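Local coordinates for unsaturated glucuronyl hydrolase (Streptococcus agalactiae, PDB 2ZZR), which hydrolyses the glycosidic bond of unsaturated chondroitin, hyaluronan and heparin disaccharides, releasing the unsaturated uronic acid, at residues K90-I104 / L118-D132. Sequence-based numbering, arbitrary orientation.
Sequences KNIAHKNVLSFLNRI and LYTPSCTAEYRINGD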
loop_
_atom_site.group_PDB
_atom_site.type_symbol
_atom_site.label_atom_id
_atom_site.label_comp_id
_atom_site.label_asym_id
_atom_site.label_seq_id
_atom_site.Cartn_x
_atom_site.Cartn_y
_atom_site.Cartn_z
ATOM N N LYS A 90 -2.945 21.081 -8.130
ATOM C CA LYS A 90 -3.634 20.469 -9.257
ATOM C C LYS A 90 -2.829 20.633 -10.544
ATOM O O LYS A 90 -2.717 19.695 -11.338
ATOM C CB LYS A 90 -5.033 21.070 -9.424
ATOM C CG LYS A 90 -5.760 20.605 -10.665
ATOM C CD LYS A 90 -7.097 21.299 -10.813
ATOM C CE LYS A 90 -7.798 20.859 -12.086
ATOM N NZ LYS A 90 -9.223 21.293 -12.093
ATOM N N ASN A 91 -2.269 21.824 -10.745
ATOM C CA ASN A 91 -1.452 22.087 -11.922
ATOM C C ASN A 91 -0.301 21.101 -12.076
ATOM O O ASN A 91 -0.121 20.523 -13.151
ATOM C CB ASN A 91 -0.929 23.524 -11.915
ATOM C CG ASN A 91 -1.993 24.530 -12.300
ATOM O OD1 ASN A 91 -3.043 24.172 -12.844
ATOM N ND2 ASN A 91 -1.723 25.804 -12.030
ATOM N N ILE A 92 0.464 20.900 -11.008
ATOM C CA ILE A 92 1.611 19.989 -11.079
ATOM C C ILE A 92 1.164 18.524 -11.132
ATOM O O ILE A 92 1.702 17.742 -11.915
ATOM C CB ILE A 92 2.685 20.256 -9.977
ATOM C CG1 ILE A 92 3.914 19.350 -10.165
ATOM C CG2 ILE A 92 2.105 20.132 -8.567
ATOM C CD1 ILE A 92 4.605 19.489 -11.540
ATOM N N ALA A 93 0.157 18.175 -10.331
ATOM C CA ALA A 93 -0.356 16.803 -10.304
ATOM C C ALA A 93 -0.944 16.391 -11.655
ATOM O O ALA A 93 -0.746 15.259 -12.111
ATOM C CB ALA A 93 -1.375 16.632 -9.177
ATOM N N HIS A 94 -1.647 17.308 -12.316
ATOM C CA HIS A 94 -2.211 16.995 -13.622
ATOM C C HIS A 94 -1.144 16.865 -14.710
ATOM O O HIS A 94 -1.321 16.105 -15.667
ATOM C CB HIS A 94 -3.287 17.991 -14.057
ATOM C CG HIS A 94 -3.881 17.662 -15.387
ATOM N ND1 HIS A 94 -4.692 16.565 -15.589
ATOM C CD2 HIS A 94 -3.744 18.256 -16.597
ATOM C CE1 HIS A 94 -5.048 16.511 -16.860
ATOM N NE2 HIS A 94 -4.482 17.524 -17.493
ATOM N N LYS A 95 -0.052 17.613 -14.569
ATOM C CA LYS A 95 1.103 17.433 -15.444
ATOM C C LYS A 95 1.702 16.036 -15.264
ATOM O O LYS A 95 2.068 15.386 -16.252
ATOM C CB LYS A 95 2.141 18.527 -15.213
ATOM C CG LYS A 95 1.774 19.835 -15.914
ATOM C CD LYS A 95 2.766 20.930 -15.604
ATOM C CE LYS A 95 2.243 22.277 -16.085
ATOM N NZ LYS A 95 3.037 23.393 -15.505
ATOM N N ASN A 96 1.776 15.571 -14.012
ATOM C CA ASN A 96 2.161 14.178 -13.731
ATOM C C ASN A 96 1.233 13.209 -14.460
ATOM O O ASN A 96 1.689 12.276 -15.118
ATOM C CB ASN A 96 2.136 13.875 -12.227
ATOM C CG ASN A 96 3.294 14.489 -11.468
ATOM O OD1 ASN A 96 4.148 15.196 -12.030
ATOM N ND2 ASN A 96 3.323 14.237 -10.166
ATOM N N VAL A 97 -0.074 13.439 -14.349
ATOM C CA VAL A 97 -1.074 12.637 -15.059
ATOM C C VAL A 97 -0.784 12.541 -16.565
ATOM O O VAL A 97 -0.873 11.462 -17.155
ATOM C CB VAL A 97 -2.517 13.160 -14.795
ATOM C CG1 VAL A 97 -3.524 12.490 -15.717
ATOM C CG2 VAL A 97 -2.889 12.943 -13.331
ATOM N N LEU A 98 -0.434 13.669 -17.183
ATOM C CA LEU A 98 -0.134 13.670 -18.615
ATOM C C LEU A 98 1.114 12.837 -18.926
ATOM O O LEU A 98 1.162 12.139 -19.944
ATOM C CB LEU A 98 -0.009 15.100 -19.153
ATOM C CG LEU A 98 -1.318 15.914 -19.166
ATOM C CD1 LEU A 98 -1.080 17.337 -19.685
ATOM C CD2 LEU A 98 -2.394 15.222 -19.983
ATOM N N SER A 99 2.095 12.900 -18.026
ATOM C CA SER A 99 3.294 12.064 -18.093
ATOM C C SER A 99 2.944 10.578 -17.991
ATOM O O SER A 99 3.489 9.757 -18.728
ATOM C CB SER A 99 4.285 12.455 -16.992
ATOM O OG SER A 99 5.398 11.574 -16.957
ATOM N N PHE A 100 2.044 10.231 -17.072
ATOM C CA PHE A 100 1.569 8.847 -16.964
ATOM C C PHE A 100 0.829 8.386 -18.220
ATOM O O PHE A 100 0.975 7.244 -18.648
ATOM C CB PHE A 100 0.717 8.650 -15.701
ATOM C CG PHE A 100 1.528 8.580 -14.438
ATOM C CD1 PHE A 100 1.548 9.645 -13.546
ATOM C CD2 PHE A 100 2.288 7.450 -14.147
ATOM C CE1 PHE A 100 2.304 9.593 -12.380
ATOM C CE2 PHE A 100 3.051 7.385 -12.988
ATOM C CZ PHE A 100 3.063 8.457 -12.100
ATOM N N LEU A 101 0.043 9.279 -18.813
ATOM C CA LEU A 101 -0.611 8.987 -20.082
ATOM C C LEU A 101 0.425 8.724 -21.176
ATOM O O LEU A 101 0.283 7.782 -21.959
ATOM C CB LEU A 101 -1.557 10.128 -20.484
ATOM C CG LEU A 101 -2.430 9.941 -21.736
ATOM C CD1 LEU A 101 -3.082 8.558 -21.837
ATOM C CD2 LEU A 101 -3.490 11.032 -21.794
ATOM N N ASN A 102 1.469 9.549 -21.221
ATOM C CA ASN A 102 2.574 9.320 -22.157
ATOM C C ASN A 102 3.243 7.961 -21.931
ATOM O O ASN A 102 3.551 7.235 -22.885
ATOM C CB ASN A 102 3.618 10.430 -22.051
ATOM C CG ASN A 102 4.808 10.195 -22.973
ATOM O OD1 ASN A 102 5.848 9.688 -22.549
ATOM N ND2 ASN A 102 4.645 10.535 -24.243
ATOM N N ARG A 103 3.458 7.630 -20.660
ATOM C CA ARG A 103 4.126 6.388 -20.275
ATOM C C ARG A 103 3.375 5.136 -20.746
ATOM O O ARG A 103 3.994 4.182 -21.233
ATOM C CB ARG A 103 4.360 6.357 -18.760
ATOM C CG ARG A 103 5.218 5.186 -18.303
ATOM C CD ARG A 103 5.553 5.275 -16.833
ATOM N NE ARG A 103 6.277 4.084 -16.386
ATOM C CZ ARG A 103 6.690 3.872 -15.142
ATOM N NH1 ARG A 103 6.476 4.777 -14.187
ATOM N NH2 ARG A 103 7.331 2.747 -14.849
ATOM N N ILE A 104 2.049 5.133 -20.606
ATOM C CA ILE A 104 1.261 3.983 -21.061
ATOM C C ILE A 104 1.094 3.958 -22.591
ATOM O O ILE A 104 1.184 2.896 -23.211
ATOM C CB ILE A 104 -0.094 3.811 -20.280
ATOM C CG1 ILE A 104 -0.840 2.547 -20.727
ATOM C CG2 ILE A 104 -0.994 5.041 -20.404
ATOM C CD1 ILE A 104 -0.148 1.247 -20.368
ATOM N N LEU A 118 1.175 2.693 -9.725
ATOM C CA LEU A 118 1.541 3.798 -10.601
ATOM C C LEU A 118 0.355 4.674 -10.983
ATOM O O LEU A 118 0.436 5.903 -10.891
ATOM C CB LEU A 118 2.239 3.273 -11.862
ATOM C CG LEU A 118 3.703 2.869 -11.664
ATOM C CD1 LEU A 118 4.221 2.120 -12.876
ATOM C CD2 LEU A 118 4.593 4.078 -11.350
ATOM N N TYR A 119 -0.740 4.041 -11.396
ATOM C CA TYR A 119 -1.854 4.761 -12.023
ATOM C C TYR A 119 -3.003 5.122 -11.096
ATOM O O TYR A 119 -3.721 6.085 -11.353
ATOM C CB TYR A 119 -2.335 4.030 -13.279
ATOM C CG TYR A 119 -1.348 4.233 -14.409
ATOM C CD1 TYR A 119 -1.545 5.234 -15.360
ATOM C CD2 TYR A 119 -0.179 3.470 -14.486
ATOM C CE1 TYR A 119 -0.621 5.448 -16.374
ATOM C CE2 TYR A 119 0.755 3.682 -15.496
ATOM C CZ TYR A 119 0.529 4.671 -16.435
ATOM O OH TYR A 119 1.452 4.897 -17.433
ATOM N N THR A 120 -3.178 4.360 -10.019
ATOM C CA THR A 120 -4.283 4.631 -9.086
ATOM C C THR A 120 -4.153 5.965 -8.312
ATOM O O THR A 120 -5.094 6.773 -8.337
ATOM C CB THR A 120 -4.540 3.442 -8.129
ATOM O OG1 THR A 120 -4.866 2.278 -8.904
ATOM C CG2 THR A 120 -5.693 3.772 -7.167
ATOM N N PRO A 121 -3.012 6.203 -7.625
ATOM C CA PRO A 121 -2.862 7.446 -6.859
ATOM C C PRO A 121 -2.579 8.676 -7.725
ATOM O O PRO A 121 -2.568 9.789 -7.208
ATOM C CB PRO A 121 -1.661 7.165 -5.946
ATOM C CG PRO A 121 -1.372 5.689 -6.090
ATOM C CD PRO A 121 -1.830 5.338 -7.458
ATOM N N SER A 122 -2.358 8.466 -9.020
ATOM C CA SER A 122 -2.054 9.561 -9.937
ATOM C C SER A 122 -3.251 9.873 -10.835
ATOM O O SER A 122 -3.865 10.946 -10.730
ATOM C CB SER A 122 -0.823 9.209 -10.775
ATOM O OG SER A 122 -1.069 8.049 -11.557
ATOM N N CYS A 123 -3.591 8.926 -11.701
ATOM C CA CYS A 123 -4.620 9.125 -12.712
ATOM C C CYS A 123 -6.015 8.846 -12.175
ATOM O O CYS A 123 -6.909 9.675 -12.315
ATOM C CB CYS A 123 -4.326 8.266 -13.936
ATOM S SG CYS A 123 -2.736 8.694 -14.684
ATOM N N THR A 124 -6.211 7.693 -11.541
ATOM C CA THR A 124 -7.543 7.403 -11.003
ATOM C C THR A 124 -7.904 8.443 -9.939
ATOM O O THR A 124 -9.055 8.880 -9.859
ATOM C CB THR A 124 -7.663 5.970 -10.458
ATOM O OG1 THR A 124 -7.087 5.068 -11.406
ATOM C CG2 THR A 124 -9.125 5.596 -10.262
ATOM N N ALA A 125 -6.909 8.854 -9.156
ATOM C CA ALA A 125 -7.070 9.927 -8.174
ATOM C C ALA A 125 -7.685 11.175 -8.797
ATOM O O ALA A 125 -8.690 11.690 -8.288
ATOM C CB ALA A 125 -5.751 10.268 -7.529
ATOM N N GLU A 126 -7.097 11.663 -9.891
ATOM C CA GLU A 126 -7.659 12.856 -10.525
ATOM C C GLU A 126 -9.078 12.616 -11.011
ATOM O O GLU A 126 -9.942 13.481 -10.847
ATOM C CB GLU A 126 -6.802 13.417 -11.660
ATOM C CG GLU A 126 -7.398 14.759 -12.127
ATOM C CD GLU A 126 -6.546 15.541 -13.094
ATOM O OE1 GLU A 126 -6.725 16.780 -13.135
ATOM O OE2 GLU A 126 -5.726 14.938 -13.815
ATOM N N TYR A 127 -9.324 11.444 -11.599
ATOM C CA TYR A 127 -10.665 11.108 -12.058
ATOM C C TYR A 127 -11.703 11.193 -10.932
ATOM O O TYR A 127 -12.792 11.730 -11.141
ATOM C CB TYR A 127 -10.722 9.743 -12.746
ATOM C CG TYR A 127 -12.090 9.463 -13.331
ATOM C CD1 TYR A 127 -12.950 8.540 -12.734
ATOM C CD2 TYR A 127 -12.540 10.155 -14.460
ATOM C CE1 TYR A 127 -14.215 8.290 -13.263
ATOM C CE2 TYR A 127 -13.809 9.916 -14.995
ATOM C CZ TYR A 127 -14.638 8.986 -14.389
ATOM O OH TYR A 127 -15.889 8.745 -14.902
ATOM N N ARG A 128 -11.363 10.668 -9.752
ATOM C CA ARG A 128 -12.227 10.786 -8.567
ATOM C C ARG A 128 -12.521 12.244 -8.242
ATOM O O ARG A 128 -13.656 12.605 -7.907
ATOM C CB ARG A 128 -11.567 10.172 -7.331
ATOM C CG ARG A 128 -11.205 8.719 -7.445
ATOM C CD ARG A 128 -12.419 7.835 -7.446
ATOM N NE ARG A 128 -12.034 6.458 -7.148
ATOM C CZ ARG A 128 -12.661 5.383 -7.604
ATOM N NH1 ARG A 128 -12.226 4.182 -7.252
ATOM N NH2 ARG A 128 -13.723 5.496 -8.392
ATOM N N ILE A 129 -11.479 13.065 -8.328
ATOM C CA ILE A 129 -11.520 14.438 -7.843
ATOM C C ILE A 129 -12.287 15.365 -8.792
ATOM O O ILE A 129 -13.147 16.140 -8.349
ATOM C CB ILE A 129 -10.094 14.966 -7.538
ATOM C CG1 ILE A 129 -9.508 14.217 -6.332
ATOM C CG2 ILE A 129 -10.109 16.478 -7.272
ATOM C CD1 ILE A 129 -8.001 14.373 -6.146
ATOM N N ASN A 130 -11.995 15.273 -10.087
ATOM C CA ASN A 130 -12.619 16.176 -11.061
ATOM C C ASN A 130 -13.090 15.543 -12.379
ATOM O O ASN A 130 -13.521 16.251 -13.292
ATOM C CB ASN A 130 -11.712 17.399 -11.315
ATOM C CG ASN A 130 -10.342 17.024 -11.886
ATOM O OD1 ASN A 130 -9.322 17.598 -11.503
ATOM N ND2 ASN A 130 -10.321 16.077 -12.802
ATOM N N GLY A 131 -13.008 14.219 -12.484
ATOM C CA GLY A 131 -13.488 13.511 -13.671
ATOM C C GLY A 131 -12.681 13.708 -14.948
ATOM O O GLY A 131 -13.186 13.447 -16.041
ATOM N N ASP A 132 -11.427 14.145 -14.814
ATOM C CA ASP A 132 -10.563 14.400 -15.980
ATOM C C ASP A 132 -10.522 13.206 -16.939
ATOM O O ASP A 132 -10.197 12.085 -16.540
ATOM C CB ASP A 132 -9.153 14.812 -15.546
ATOM C CG ASP A 132 -8.281 15.220 -16.719
ATOM O OD1 ASP A 132 -8.299 16.422 -17.075
ATOM O OD2 ASP A 132 -7.607 14.339 -17.303
#
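Phe100 sits as a knob among Leu118, Tyr119, Ser122 and Cys123, where the helical segments 90-104 and 118-130 cross at -120°. Its CB touches Tyr119 CE1 at 3.5 Å and Cys123 SG at 3.6 Å. CG is anti to the carbonyl carbon (chi1 -76°), which carries the ring in among the four residues. CD2 then lies over the Tyr119 face, giving a T-shaped pair with steeply inclined planes. CD1 and CE1 run along Ser122, with CE1 3.5 Å from Ser122 CB. Phe100 CE2 and CZ lie beneath Leu118 O, and Phe100 CE2 also meets Leu118 CD2 at 4.0 Å. Ser122 OG and Leu118 O lie over one ring face, offset toward its rim, and are hydrogen-bonded to each other.

The Phe100 carbonyl is also used. Tyr119 OH donates to Phe100 O at 2.7 Å, while Ile104 N reaches the same oxygen from the opposite face of its plane. Farther along, Val97 CG2 packs against Ser122 O. His94 ND1 donates a nearly straight bond (168°) to Glu126 OE2 at 2.6 Å. The acceptor lies in the imidazole plane and uses its syn lone pair, though the carboxylate plane is turned well away from the ring.

The Leu118 side chain is about 5 Å from that of Asp114, the probable nucleophile. The contact joins consecutive helices 87-105 and 115-130 of the family 88 alpha barrel, the second starting right after Asp114.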